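Pyruvate formate-lyase 2 (Archaeoglobus fulgidus, PDB 2F3O) is of unknown exact function but belongs to the glycyl radical enzymes and is probably a lyase related to pyruvate formate-lyase and glycerol dehydratase. Local coordinates at residues A[192-196]-A[521-527]; A[198-203]-A[512-516]; A[440-446]-A[539-545]; A[452-457]-A[466-472]. All coordinates share one frame; numbering follows the deposited sequence.

Contact 1 of 4, residues A[192-196]-A[521-527]; sequences KYSFY and CFEKGVD
Phe195 and Tyr196, on the long helix 190-221, form an aromatic patch against the C-terminal end of the short helix 521-524, a buried contact between the side of one helix and the end of another. That end is a Schellman motif: Val526 N bonds to Cys521 O at 3.1 Å, and Gly525, with a phi of 71°, is the C-prime residue. Gly525 CA lies over one face of the Phe195 ring, 4.0 Å from the centroid, a CH-pi contact, and Val526 N sits over the same face. Phe195 presents that face with CG anti to its own backbone N (chi1 178°). Tyr196 OH donates to Phe522 O at 2.6 Å, nearly along the C=O axis. The edge of the same tyrosine ring meets the face of Phe522 as an offset edge-to-face pair, centroids 5.5 Å apart and planes at 81°. At the margin the aliphatic chain of Lys192 passes the helix end, its CE 3.3 Å from Lys524 O. Helix 168-184 adds Arg178, which also hydrogen-bonds Tyr196 OH, and Phe171, edge-to-face with Phe522, while Ile40 of helix 39-53 touches Phe195.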
loop_
_atom_site.group_PDB
_atom_site.type_symbol
_atom_site.label_atom_id
_atom_site.label_comp_id
_atom_site.label_asym_id
_atom_site.label_seq_id
_atom_site.Cartn_x
_atom_site.Cartn_y
_atom_site.Cartn_z
ATOM N N LYS A 192 9.825 13.959 3.862
ATOM C CA LYS A 192 9.051 14.466 4.987
ATOM C C LYS A 192 9.875 15.434 5.842
ATOM O O LYS A 192 9.359 16.444 6.322
ATOM C CB LYS A 192 8.610 13.303 5.868
ATOM C CG LYS A 192 7.179 12.820 5.731
ATOM C CD LYS A 192 6.771 12.169 7.046
ATOM C CE LYS A 192 5.317 11.759 7.114
ATOM N NZ LYS A 192 5.100 10.455 6.445
ATOM N N TYR A 193 11.156 15.119 6.020
ATOM C CA TYR A 193 12.065 15.970 6.770
ATOM C C TYR A 193 12.320 17.342 6.111
ATOM O O TYR A 193 12.176 18.375 6.747
ATOM C CB TYR A 193 13.359 15.210 6.976
ATOM C CG TYR A 193 14.320 15.801 7.980
ATOM C CD1 TYR A 193 13.989 15.897 9.327
ATOM C CD2 TYR A 193 15.590 16.203 7.586
ATOM C CE1 TYR A 193 14.896 16.410 10.243
ATOM C CE2 TYR A 193 16.494 16.701 8.491
ATOM C CZ TYR A 193 16.144 16.807 9.811
ATOM O OH TYR A 193 17.058 17.321 10.682
ATOM N N SER A 194 12.659 17.337 4.830
ATOM C CA SER A 194 12.752 18.548 4.021
ATOM C C SER A 194 11.500 19.399 4.110
ATOM O O SER A 194 11.583 20.632 4.147
ATOM C CB SER A 194 12.951 18.172 2.555
ATOM O OG SER A 194 14.148 17.445 2.363
ATOM N N PHE A 195 10.345 18.731 4.128
ATOM C CA PHE A 195 9.062 19.423 4.197
ATOM C C PHE A 195 8.923 20.209 5.486
ATOM O O PHE A 195 8.684 21.405 5.461
ATOM C CB PHE A 195 7.900 18.455 4.085
ATOM C CG PHE A 195 6.562 19.113 4.191
ATOM C CD1 PHE A 195 5.942 19.615 3.070
ATOM C CD2 PHE A 195 5.918 19.233 5.412
ATOM C CE1 PHE A 195 4.700 20.219 3.164
ATOM C CE2 PHE A 195 4.683 19.841 5.513
ATOM C CZ PHE A 195 4.075 20.329 4.396
ATOM N N TYR A 196 9.065 19.528 6.613
ATOM C CA TYR A 196 8.958 20.196 7.898
ATOM C C TYR A 196 10.040 21.270 8.128
ATOM O O TYR A 196 9.780 22.316 8.760
ATOM C CB TYR A 196 8.895 19.164 9.012
ATOM C CG TYR A 196 7.562 18.439 9.018
ATOM C CD1 TYR A 196 7.490 17.046 9.065
ATOM C CD2 TYR A 196 6.377 19.153 8.941
ATOM C CE1 TYR A 196 6.278 16.389 9.051
ATOM C CE2 TYR A 196 5.149 18.502 8.919
ATOM C CZ TYR A 196 5.106 17.121 8.976
ATOM O OH TYR A 196 3.885 16.493 8.992
ATOM N N CYS A 521 -1.917 18.296 3.615
ATOM C CA CYS A 521 -0.498 18.528 3.267
ATOM C C CYS A 521 0.452 18.576 4.428
ATOM O O CYS A 521 1.433 17.829 4.453
ATOM C CB CYS A 521 -0.297 19.827 2.521
ATOM S SG CYS A 521 -0.789 19.803 0.827
ATOM N N PHE A 522 0.169 19.483 5.364
ATOM C CA PHE A 522 0.996 19.657 6.552
ATOM C C PHE A 522 0.965 18.392 7.400
ATOM O O PHE A 522 2.008 17.922 7.839
ATOM C CB PHE A 522 0.564 20.877 7.380
ATOM C CG PHE A 522 1.348 21.046 8.654
ATOM C CD1 PHE A 522 2.649 21.528 8.623
ATOM C CD2 PHE A 522 0.807 20.691 9.884
ATOM C CE1 PHE A 522 3.375 21.669 9.769
ATOM C CE2 PHE A 522 1.543 20.823 11.031
ATOM C CZ PHE A 522 2.826 21.320 10.971
ATOM N N GLU A 523 -0.221 17.831 7.613
ATOM C CA GLU A 523 -0.325 16.634 8.449
ATOM C C GLU A 523 0.360 15.395 7.861
ATOM O O GLU A 523 0.947 14.615 8.595
ATOM C CB GLU A 523 -1.779 16.343 8.822
ATOM C CG GLU A 523 -2.305 17.280 9.907
ATOM C CD GLU A 523 -1.760 16.927 11.286
ATOM O OE1 GLU A 523 -1.740 17.824 12.182
ATOM O OE2 GLU A 523 -1.365 15.741 11.458
ATOM N N LYS A 524 0.321 15.243 6.542
ATOM C CA LYS A 524 1.014 14.135 5.881
ATOM C C LYS A 524 2.500 14.437 5.600
ATOM O O LYS A 524 3.275 13.530 5.282
ATOM C CB LYS A 524 0.299 13.720 4.585
ATOM C CG LYS A 524 -1.075 13.131 4.792
ATOM C CD LYS A 524 -1.348 12.002 3.809
ATOM C CE LYS A 524 -2.789 11.490 3.900
ATOM N NZ LYS A 524 -3.240 11.335 5.310
ATOM N N GLY A 525 2.883 15.707 5.698
ATOM C CA GLY A 525 4.260 16.098 5.466
ATOM C C GLY A 525 4.681 16.008 4.020
ATOM O O GLY A 525 5.841 15.730 3.726
ATOM N N VAL A 526 3.727 16.209 3.110
ATOM C CA VAL A 526 4.017 16.265 1.669
ATOM C C VAL A 526 3.518 17.568 1.094
ATOM O O VAL A 526 2.454 18.042 1.468
ATOM C CB VAL A 526 3.513 14.991 0.881
ATOM C CG1 VAL A 526 2.545 14.190 1.676
ATOM C CG2 VAL A 526 2.940 15.325 -0.462
ATOM N N ASP A 527 4.326 18.182 0.238
ATOM C CA ASP A 527 3.946 19.422 -0.433
ATOM C C ASP A 527 2.707 19.262 -1.327
ATOM O O ASP A 527 2.484 18.207 -1.904
ATOM C CB ASP A 527 5.112 19.945 -1.277
ATOM C CG ASP A 527 4.884 21.370 -1.769
ATOM O OD1 ASP A 527 5.005 22.306 -0.948
ATOM O OD2 ASP A 527 4.565 21.569 -2.960
#

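Contact 2 of 4, residues A[198-203]-A[512-516]; sequences AAKIVS and PLLSL
Pro512 opens the short helix 512-516 by setting its ring against helix 190-221, with Pro512 CB 4.0 Å from Ala198 CB. Ile40 of helix 39-53 touches both of these residues, so a third helix joins the packing here. At Leu513 the backbone comes nearest to Val202: Val202 CG1 lies 3.6 Å from Leu513 CA. The same methyl meets the leucine branch, Leu513 CD1 standing 3.7 Å from Val202 CG1, because CG is held anti to the backbone N (chi1 178°) and the side chain crosses the valine obliquely. The arrangement is a near-perpendicular helix-helix crossing, the two short axes 9.3 Å apart at a signed angle of -91°, and it lies about 24 Å from the centre of the chain, among helices 39-53, 168-184 and 250-267. The N-H groups of Leu513 and Leu514 at the start of the short helix are both taken by the carboxylate of Glu267, one oxygen each, which ties this end to helix 250-267. One turn on, Leu516 splits its branches over the long helix. Leu516 CD1 lies 3.9 Å from Ala199 CB, and Leu516 CD2 fits beside Val202 CG1 at 3.9 Å and Ser203 OG at 3.7 Å. That hydroxyl is already engaged within its own helix: Ser203 OG donates to Ala199 O at 2.8 Å from 45° above the carbonyl plane, and the same oxygen also accepts the backbone N-H of Ser203.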
loop_
_atom_site.group_PDB
_atom_site.type_symbol
_atom_site.label_atom_id
_atom_site.label_comp_id
_atom_site.label_asym_id
_atom_site.label_seq_id
_atom_site.Cartn_x
_atom_site.Cartn_y
_atom_site.Cartn_z
ATOM N N ALA A 198 11.054 23.085 5.680
ATOM C CA ALA A 198 10.553 24.204 4.907
ATOM C C ALA A 198 9.425 24.887 5.660
ATOM O O ALA A 198 9.405 26.109 5.757
ATOM C CB ALA A 198 10.086 23.745 3.546
ATOM N N ALA A 199 8.517 24.085 6.211
ATOM C CA ALA A 199 7.364 24.583 6.932
ATOM C C ALA A 199 7.790 25.516 8.063
ATOM O O ALA A 199 7.251 26.618 8.161
ATOM C CB ALA A 199 6.543 23.430 7.468
ATOM N N LYS A 200 8.759 25.067 8.881
ATOM C CA LYS A 200 9.385 25.855 9.944
ATOM C C LYS A 200 9.811 27.244 9.483
ATOM O O LYS A 200 9.311 28.260 9.987
ATOM C CB LYS A 200 10.635 25.126 10.432
ATOM C CG LYS A 200 11.404 25.835 11.554
ATOM C CD LYS A 200 12.697 25.140 11.836
ATOM C CE LYS A 200 13.798 26.137 12.104
ATOM N NZ LYS A 200 13.785 26.496 13.557
ATOM N N ILE A 201 10.742 27.256 8.526
ATOM C CA ILE A 201 11.215 28.459 7.840
ATOM C C ILE A 201 10.064 29.352 7.364
ATOM O O ILE A 201 10.013 30.541 7.677
ATOM C CB ILE A 201 12.110 28.076 6.625
ATOM C CG1 ILE A 201 13.398 27.416 7.110
ATOM C CG2 ILE A 201 12.477 29.292 5.788
ATOM C CD1 ILE A 201 14.297 26.893 5.998
ATOM N N VAL A 202 9.125 28.766 6.642
ATOM C CA VAL A 202 8.008 29.512 6.077
ATOM C C VAL A 202 7.025 30.059 7.131
ATOM O O VAL A 202 6.420 31.117 6.929
ATOM C CB VAL A 202 7.330 28.656 4.973
ATOM C CG1 VAL A 202 5.866 28.448 5.215
ATOM C CG2 VAL A 202 7.629 29.224 3.621
ATOM N N SER A 203 6.906 29.370 8.263
ATOM C CA SER A 203 6.108 29.873 9.371
ATOM C C SER A 203 6.764 31.088 10.023
ATOM O O SER A 203 6.104 32.097 10.264
ATOM C CB SER A 203 5.900 28.785 10.418
ATOM O OG SER A 203 5.284 27.660 9.826
ATOM N N PRO A 512 5.724 25.635 -0.317
ATOM C CA PRO A 512 5.550 25.278 1.091
ATOM C C PRO A 512 4.562 26.102 1.903
ATOM O O PRO A 512 3.887 25.543 2.753
ATOM C CB PRO A 512 6.948 25.470 1.683
ATOM C CG PRO A 512 7.866 25.476 0.533
ATOM C CD PRO A 512 7.118 25.990 -0.625
ATOM N N LEU A 513 4.482 27.408 1.701
ATOM C CA LEU A 513 3.498 28.187 2.474
ATOM C C LEU A 513 2.071 27.782 2.117
ATOM O O LEU A 513 1.271 27.489 3.025
ATOM C CB LEU A 513 3.700 29.699 2.321
ATOM C CG LEU A 513 2.695 30.594 3.048
ATOM C CD1 LEU A 513 2.747 30.382 4.540
ATOM C CD2 LEU A 513 2.933 32.059 2.709
ATOM N N LEU A 514 1.792 27.718 0.806
ATOM C CA LEU A 514 0.527 27.258 0.268
ATOM C C LEU A 514 0.185 25.867 0.770
ATOM O O LEU A 514 -0.964 25.596 1.117
ATOM C CB LEU A 514 0.573 27.270 -1.257
ATOM C CG LEU A 514 -0.698 26.787 -1.963
ATOM C CD1 LEU A 514 -1.875 27.653 -1.572
ATOM C CD2 LEU A 514 -0.519 26.734 -3.467
ATOM N N SER A 515 1.185 24.998 0.841
ATOM C CA SER A 515 1.001 23.677 1.440
ATOM C C SER A 515 0.448 23.712 2.855
ATOM O O SER A 515 -0.384 22.890 3.192
ATOM C CB SER A 515 2.308 22.896 1.447
ATOM O OG SER A 515 2.605 22.474 0.145
ATOM N N LEU A 516 0.860 24.670 3.676
ATOM C CA LEU A 516 0.323 24.720 5.030
ATOM C C LEU A 516 -1.160 25.003 4.999
ATOM O O LEU A 516 -1.922 24.550 5.865
ATOM C CB LEU A 516 1.036 25.770 5.870
ATOM C CG LEU A 516 2.155 25.291 6.799
ATOM C CD1 LEU A 516 2.954 24.148 6.190
ATOM C CD2 LEU A 516 3.062 26.455 7.108
#

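Contact 3 of 4, residues A[440-446]-A[539-545]; sequences DAALINV and GIQAVGI
Asp440 and Gln541 are brought together by their torsions: CG of Asp440 stands anti to its backbone N (chi1 -157°), while the Gln541 chain bends back at chi2 (57°). Gln541 NE2 thus reaches Asp440 OD1 at 2.9 Å, on the anti side of the carboxylate and with an N-H...O angle of 132°, a bent bond. Both residues belong to neighbouring parallel strands, Gln541 within 535-543 and Asp440 at the irregular point of 435-445, inside a mixed sheet consistent with one half of the barrel of glycyl radical enzymes. The parallel ladder is plain from its bonds. Gln541 N donates to Ala442 O at 3.0 Å and Gln541 O accepts from Ile444 N; two residues on, Val543 N reaches Ile444 O at 2.7 Å and Val543 O accepts from Val446 N at 2.9 Å. Ala442, Ile444, Ile540 and Ala542 line one face of the sheet, where Val494 of helix 477-508 touches the first three; Leu443 and Val543 on the other face meet Thr634 of helix 634-640. A leucine in place of Gln541 would probably leave Asp440 OD1 without this amide donor and its carboxylate freer to turn. Asp440 OD2 meanwhile hydrogen-bonds a glycerol, probably from the crystallisation liquor. Where the strands run out, Val446 CG1 rests 3.8 Å from Ala542 CB.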
loop_
_atom_site.group_PDB
_atom_site.type_symbol
_atom_site.label_atom_id
_atom_site.label_comp_id
_atom_site.label_asym_id
_atom_site.label_seq_id
_atom_site.Cartn_x
_atom_site.Cartn_y
_atom_site.Cartn_z
ATOM N N ASP A 440 -7.387 25.978 -13.608
ATOM C CA ASP A 440 -7.262 26.411 -14.997
ATOM C C ASP A 440 -5.982 25.870 -15.574
ATOM O O ASP A 440 -5.117 26.635 -15.963
ATOM C CB ASP A 440 -7.261 27.933 -15.125
ATOM C CG ASP A 440 -7.699 28.400 -16.507
ATOM O OD1 ASP A 440 -8.232 27.581 -17.274
ATOM O OD2 ASP A 440 -7.512 29.586 -16.838
ATOM N N ALA A 441 -5.858 24.553 -15.626
ATOM C CA ALA A 441 -4.582 23.967 -15.984
ATOM C C ALA A 441 -4.388 23.964 -17.484
ATOM O O ALA A 441 -3.255 24.090 -17.970
ATOM C CB ALA A 441 -4.467 22.591 -15.438
ATOM N N ALA A 442 -5.498 23.817 -18.206
ATOM C CA ALA A 442 -5.509 24.014 -19.653
ATOM C C ALA A 442 -6.835 24.528 -20.151
ATOM O O ALA A 442 -7.863 24.434 -19.478
ATOM C CB ALA A 442 -5.152 22.737 -20.392
ATOM N N LEU A 443 -6.778 25.079 -21.356
ATOM C CA LEU A 443 -7.958 25.484 -22.136
ATOM C C LEU A 443 -7.827 24.846 -23.518
ATOM O O LEU A 443 -6.777 24.931 -24.145
ATOM C CB LEU A 443 -8.016 27.018 -22.236
ATOM C CG LEU A 443 -8.192 27.751 -20.889
ATOM C CD1 LEU A 443 -7.017 28.678 -20.587
ATOM C CD2 LEU A 443 -9.535 28.474 -20.807
ATOM N N ILE A 444 -8.863 24.173 -23.986
ATOM C CA ILE A 444 -8.759 23.425 -25.239
ATOM C C ILE A 444 -9.701 23.934 -26.324
ATOM O O ILE A 444 -10.907 24.079 -26.107
ATOM C CB ILE A 444 -9.047 21.944 -25.003
ATOM C CG1 ILE A 444 -7.947 21.337 -24.145
ATOM C CG2 ILE A 444 -9.180 21.192 -26.313
ATOM C CD1 ILE A 444 -8.351 20.042 -23.525
ATOM N N ASN A 445 -9.133 24.212 -27.493
ATOM C CA ASN A 445 -9.904 24.604 -28.662
ATOM C C ASN A 445 -10.537 23.388 -29.284
ATOM O O ASN A 445 -9.897 22.712 -30.087
ATOM C CB ASN A 445 -8.969 25.244 -29.688
ATOM C CG ASN A 445 -9.700 25.834 -30.863
ATOM O OD1 ASN A 445 -10.941 25.877 -30.885
ATOM N ND2 ASN A 445 -8.938 26.301 -31.856
ATOM N N VAL A 446 -11.797 23.120 -28.953
ATOM C CA VAL A 446 -12.451 21.935 -29.488
ATOM C C VAL A 446 -12.926 22.157 -30.928
ATOM O O VAL A 446 -13.244 21.202 -31.633
ATOM C CB VAL A 446 -13.590 21.427 -28.588
ATOM C CG1 VAL A 446 -13.211 21.606 -27.152
ATOM C CG2 VAL A 446 -14.903 22.147 -28.888
ATOM N N GLY A 539 -8.100 20.720 -13.606
ATOM C CA GLY A 539 -9.201 21.296 -14.382
ATOM C C GLY A 539 -8.832 21.673 -15.797
ATOM O O GLY A 539 -8.006 22.549 -16.004
ATOM N N ILE A 540 -9.406 21.008 -16.790
ATOM C CA ILE A 540 -9.164 21.443 -18.170
ATOM C C ILE A 540 -10.453 21.839 -18.882
ATOM O O ILE A 540 -11.505 21.274 -18.610
ATOM C CB ILE A 540 -8.337 20.433 -19.001
ATOM C CG1 ILE A 540 -9.042 19.091 -19.089
ATOM C CG2 ILE A 540 -6.941 20.262 -18.423
ATOM C CD1 ILE A 540 -8.225 18.046 -19.793
ATOM N N GLN A 541 -10.373 22.857 -19.745
ATOM C CA GLN A 541 -11.576 23.564 -20.263
ATOM C C GLN A 541 -11.836 23.437 -21.741
ATOM O O GLN A 541 -10.921 23.542 -22.549
ATOM C CB GLN A 541 -11.501 25.056 -19.983
ATOM C CG GLN A 541 -11.901 25.451 -18.604
ATOM C CD GLN A 541 -11.101 24.763 -17.510
ATOM O OE1 GLN A 541 -11.577 23.811 -16.902
ATOM N NE2 GLN A 541 -9.878 25.212 -17.281
ATOM N N ALA A 542 -13.102 23.247 -22.089
ATOM C CA ALA A 542 -13.512 23.218 -23.490
ATOM C C ALA A 542 -13.875 24.613 -23.977
ATOM O O ALA A 542 -14.717 25.291 -23.400
ATOM C CB ALA A 542 -14.674 22.298 -23.672
ATOM N N VAL A 543 -13.220 25.061 -25.030
ATOM C CA VAL A 543 -13.694 26.253 -25.691
ATOM C C VAL A 543 -14.118 25.979 -27.142
ATOM O O VAL A 543 -13.439 25.251 -27.896
ATOM C CB VAL A 543 -12.760 27.490 -25.483
ATOM C CG1 VAL A 543 -11.520 27.133 -24.684
ATOM C CG2 VAL A 543 -12.415 28.167 -26.790
ATOM N N GLY A 544 -15.293 26.511 -27.489
ATOM C CA GLY A 544 -15.852 26.399 -28.837
ATOM C C GLY A 544 -16.876 25.288 -28.955
ATOM O O GLY A 544 -16.999 24.646 -30.002
ATOM N N ILE A 545 -17.618 25.048 -27.884
ATOM C CA ILE A 545 -18.501 23.897 -27.876
ATOM C C ILE A 545 -19.722 24.159 -28.710
ATOM O O ILE A 545 -20.282 23.233 -29.290
ATOM C CB ILE A 545 -18.873 23.405 -26.460
ATOM C CG1 ILE A 545 -19.576 24.480 -25.639
ATOM C CG2 ILE A 545 -17.645 22.981 -25.749
ATOM C CD1 ILE A 545 -20.430 23.897 -24.536
#

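Contact 4 of 4, residues A[452-457]-A[466-472]; sequences YALNEG and FGAKTEK
Tyr452 O is gripped by two backbone N-H groups, those of Gly457 at 2.9 Å and of Asn455 at 3.3 Å, which turns the chain after helix 447-453 and sets Gly457 against the loop 466-472. Gly457 has a phi of 72°, a value that favours glycine. Its oxygen then accepts the hydrogen bond across the contact: Gly467 N lies 3.2 Å from Gly457 O and comes in from 38° above the carbonyl plane. Gly467 CA sits over one face of the Tyr452 ring, 4.1 Å from the centroid, as a CH-pi contact. Beyond that, the phenol end reaches Phe466: Tyr452 CZ is 3.7 Å from Phe466 CB, and Tyr452 OH lies at the edge of the phenylalanine ring. An alanine in place of Tyr452 would probably open a gap beneath the Gly467 backbone and leave Phe466 CB without the phenol end that packs on it. At the other end Glu456, with CG anti to its carbonyl carbon (chi1 -51°) and an extended chain beyond, lies along the loop: Glu456 CB is 3.4 Å from Thr470 O. Its carboxylate makes a long salt bridge, Glu456 OE2 to Lys472 NZ at 3.7 Å. Helix 477-508 also binds the loop, through Gln486 to Ala468 O and His489 to Phe466 O. Backbone bonding and ring packing thus carry the buried end, while the ion pair at the more exposed end is likely to contribute only modestly.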
loop_
_atom_site.group_PDB
_atom_site.type_symbol
_atom_site.label_atom_id
_atom_site.label_comp_id
_atom_site.label_asym_id
_atom_site.label_seq_id
_atom_site.Cartn_x
_atom_site.Cartn_y
_atom_site.Cartn_z
ATOM N N TYR A 452 -9.684 19.258 -37.556
ATOM C CA TYR A 452 -8.899 18.049 -37.818
ATOM C C TYR A 452 -9.797 16.912 -38.312
ATOM O O TYR A 452 -9.395 16.094 -39.149
ATOM C CB TYR A 452 -8.161 17.576 -36.562
ATOM C CG TYR A 452 -7.087 18.500 -36.013
ATOM C CD1 TYR A 452 -6.370 19.366 -36.837
ATOM C CD2 TYR A 452 -6.764 18.475 -34.654
ATOM C CE1 TYR A 452 -5.366 20.205 -36.312
ATOM C CE2 TYR A 452 -5.769 19.307 -34.120
ATOM C CZ TYR A 452 -5.071 20.163 -34.950
ATOM O OH TYR A 452 -4.108 20.984 -34.401
ATOM N N ALA A 453 -11.023 16.886 -37.798
ATOM C CA ALA A 453 -11.960 15.807 -38.080
ATOM C C ALA A 453 -12.465 15.826 -39.510
ATOM O O ALA A 453 -12.927 14.801 -40.017
ATOM C CB ALA A 453 -13.128 15.821 -37.109
ATOM N N LEU A 454 -12.388 16.967 -40.178
ATOM C CA LEU A 454 -12.734 16.908 -41.583
ATOM C C LEU A 454 -11.592 17.165 -42.555
ATOM O O LEU A 454 -11.827 17.283 -43.761
ATOM C CB LEU A 454 -14.029 17.664 -41.943
ATOM C CG LEU A 454 -14.443 19.121 -41.747
ATOM C CD1 LEU A 454 -15.581 19.210 -40.760
ATOM C CD2 LEU A 454 -13.303 20.056 -41.406
ATOM N N ASN A 455 -10.364 17.202 -42.047
ATOM C CA ASN A 455 -9.202 17.383 -42.908
ATOM C C ASN A 455 -8.133 16.326 -42.646
ATOM O O ASN A 455 -6.949 16.561 -42.899
ATOM C CB ASN A 455 -8.634 18.796 -42.746
ATOM C CG ASN A 455 -7.739 19.223 -43.914
ATOM O OD1 ASN A 455 -6.723 19.903 -43.721
ATOM N ND2 ASN A 455 -8.120 18.836 -45.127
ATOM N N GLU A 456 -8.562 15.163 -42.145
ATOM C CA GLU A 456 -7.676 14.016 -41.862
ATOM C C GLU A 456 -6.508 14.365 -40.948
ATOM O O GLU A 456 -5.350 14.032 -41.243
ATOM C CB GLU A 456 -7.114 13.416 -43.146
ATOM C CG GLU A 456 -8.120 13.083 -44.229
ATOM C CD GLU A 456 -7.477 12.250 -45.318
ATOM O OE1 GLU A 456 -7.446 11.006 -45.162
ATOM O OE2 GLU A 456 -6.987 12.840 -46.315
ATOM N N GLY A 457 -6.823 15.079 -39.869
ATOM C CA GLY A 457 -5.855 15.438 -38.843
ATOM C C GLY A 457 -4.857 16.490 -39.260
ATOM O O GLY A 457 -3.741 16.538 -38.746
ATOM N N PHE A 466 -1.358 17.755 -36.451
ATOM C CA PHE A 466 -1.388 17.586 -35.009
ATOM C C PHE A 466 -2.532 16.668 -34.623
ATOM O O PHE A 466 -2.662 16.298 -33.463
ATOM C CB PHE A 466 -1.622 18.916 -34.277
ATOM C CG PHE A 466 -0.545 19.962 -34.463
ATOM C CD1 PHE A 466 -0.811 21.276 -34.125
ATOM C CD2 PHE A 466 0.716 19.651 -34.961
ATOM C CE1 PHE A 466 0.159 22.260 -34.279
ATOM C CE2 PHE A 466 1.680 20.627 -35.128
ATOM C CZ PHE A 466 1.408 21.934 -34.778
ATOM N N GLY A 467 -3.391 16.327 -35.572
ATOM C CA GLY A 467 -4.575 15.545 -35.244
ATOM C C GLY A 467 -4.367 14.063 -35.445
ATOM O O GLY A 467 -3.341 13.640 -35.964
ATOM N N ALA A 468 -5.351 13.271 -35.032
ATOM C CA ALA A 468 -5.331 11.840 -35.270
ATOM C C ALA A 468 -5.405 11.607 -36.771
ATOM O O ALA A 468 -6.000 12.401 -37.499
ATOM C CB ALA A 468 -6.510 11.185 -34.589
ATOM N N LYS A 469 -4.817 10.527 -37.263
ATOM C CA LYS A 469 -4.877 10.299 -38.690
ATOM C C LYS A 469 -6.195 9.657 -39.089
ATOM O O LYS A 469 -6.215 8.500 -39.476
ATOM C CB LYS A 469 -3.685 9.458 -39.164
ATOM C CG LYS A 469 -2.361 10.237 -39.270
ATOM C CD LYS A 469 -2.589 11.691 -39.691
ATOM C CE LYS A 469 -1.337 12.319 -40.265
ATOM N NZ LYS A 469 -0.149 11.852 -39.508
ATOM N N THR A 470 -7.295 10.410 -39.010
ATOM C CA THR A 470 -8.614 9.936 -39.470
ATOM C C THR A 470 -8.694 9.986 -40.988
ATOM O O THR A 470 -7.776 10.471 -41.653
ATOM C CB THR A 470 -9.790 10.772 -38.886
ATOM O OG1 THR A 470 -9.677 12.140 -39.306
ATOM C CG2 THR A 470 -9.793 10.717 -37.372
ATOM N N GLU A 471 -9.790 9.486 -41.548
ATOM C CA GLU A 471 -9.957 9.546 -43.008
ATOM C C GLU A 471 -10.783 10.759 -43.476
ATOM O O GLU A 471 -11.240 11.560 -42.644
ATOM C CB GLU A 471 -10.514 8.225 -43.544
ATOM C CG GLU A 471 -9.432 7.189 -43.770
ATOM C CD GLU A 471 -9.915 5.781 -43.516
ATOM O OE1 GLU A 471 -11.110 5.601 -43.185
ATOM O OE2 GLU A 471 -9.092 4.847 -43.642
ATOM N N LYS A 472 -10.918 10.922 -44.798
ATOM C CA LYS A 472 -11.832 11.924 -45.358
ATOM C C LYS A 472 -13.234 11.479 -44.968
ATOM O O LYS A 472 -13.553 10.295 -45.036
ATOM C CB LYS A 472 -11.714 12.034 -46.886
ATOM C CG LYS A 472 -10.340 12.388 -47.420
ATOM C CD LYS A 472 -10.383 12.525 -48.943
ATOM C CE LYS A 472 -9.108 11.999 -49.629
ATOM N NZ LYS A 472 -8.064 13.054 -49.846
#

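Overall arrangement
From the N terminus, helix 190-221 supplies the first segments of contacts 1 and 2, and both close loops of over 300 residues by meeting the successive short helices 521-524 and 512-516. Contact 2 falls within the span of contact 1, and the two touch, with Asp527 OD1 2.6 Å from Ser515 OG, a probable hydrogen bond. Contact 3 joins two neighbouring parallel strands of a mixed sheet and crosses both: its 440-446 segment lies inside their loops, its 539-545 segment beyond. Contact 4 is a short local closure after helix 447-453, inside all three loops. It lies about 20 Å centre to centre from contact 3, while contacts 1 and 2 lie about 32 Å from contact 3 by the same measure.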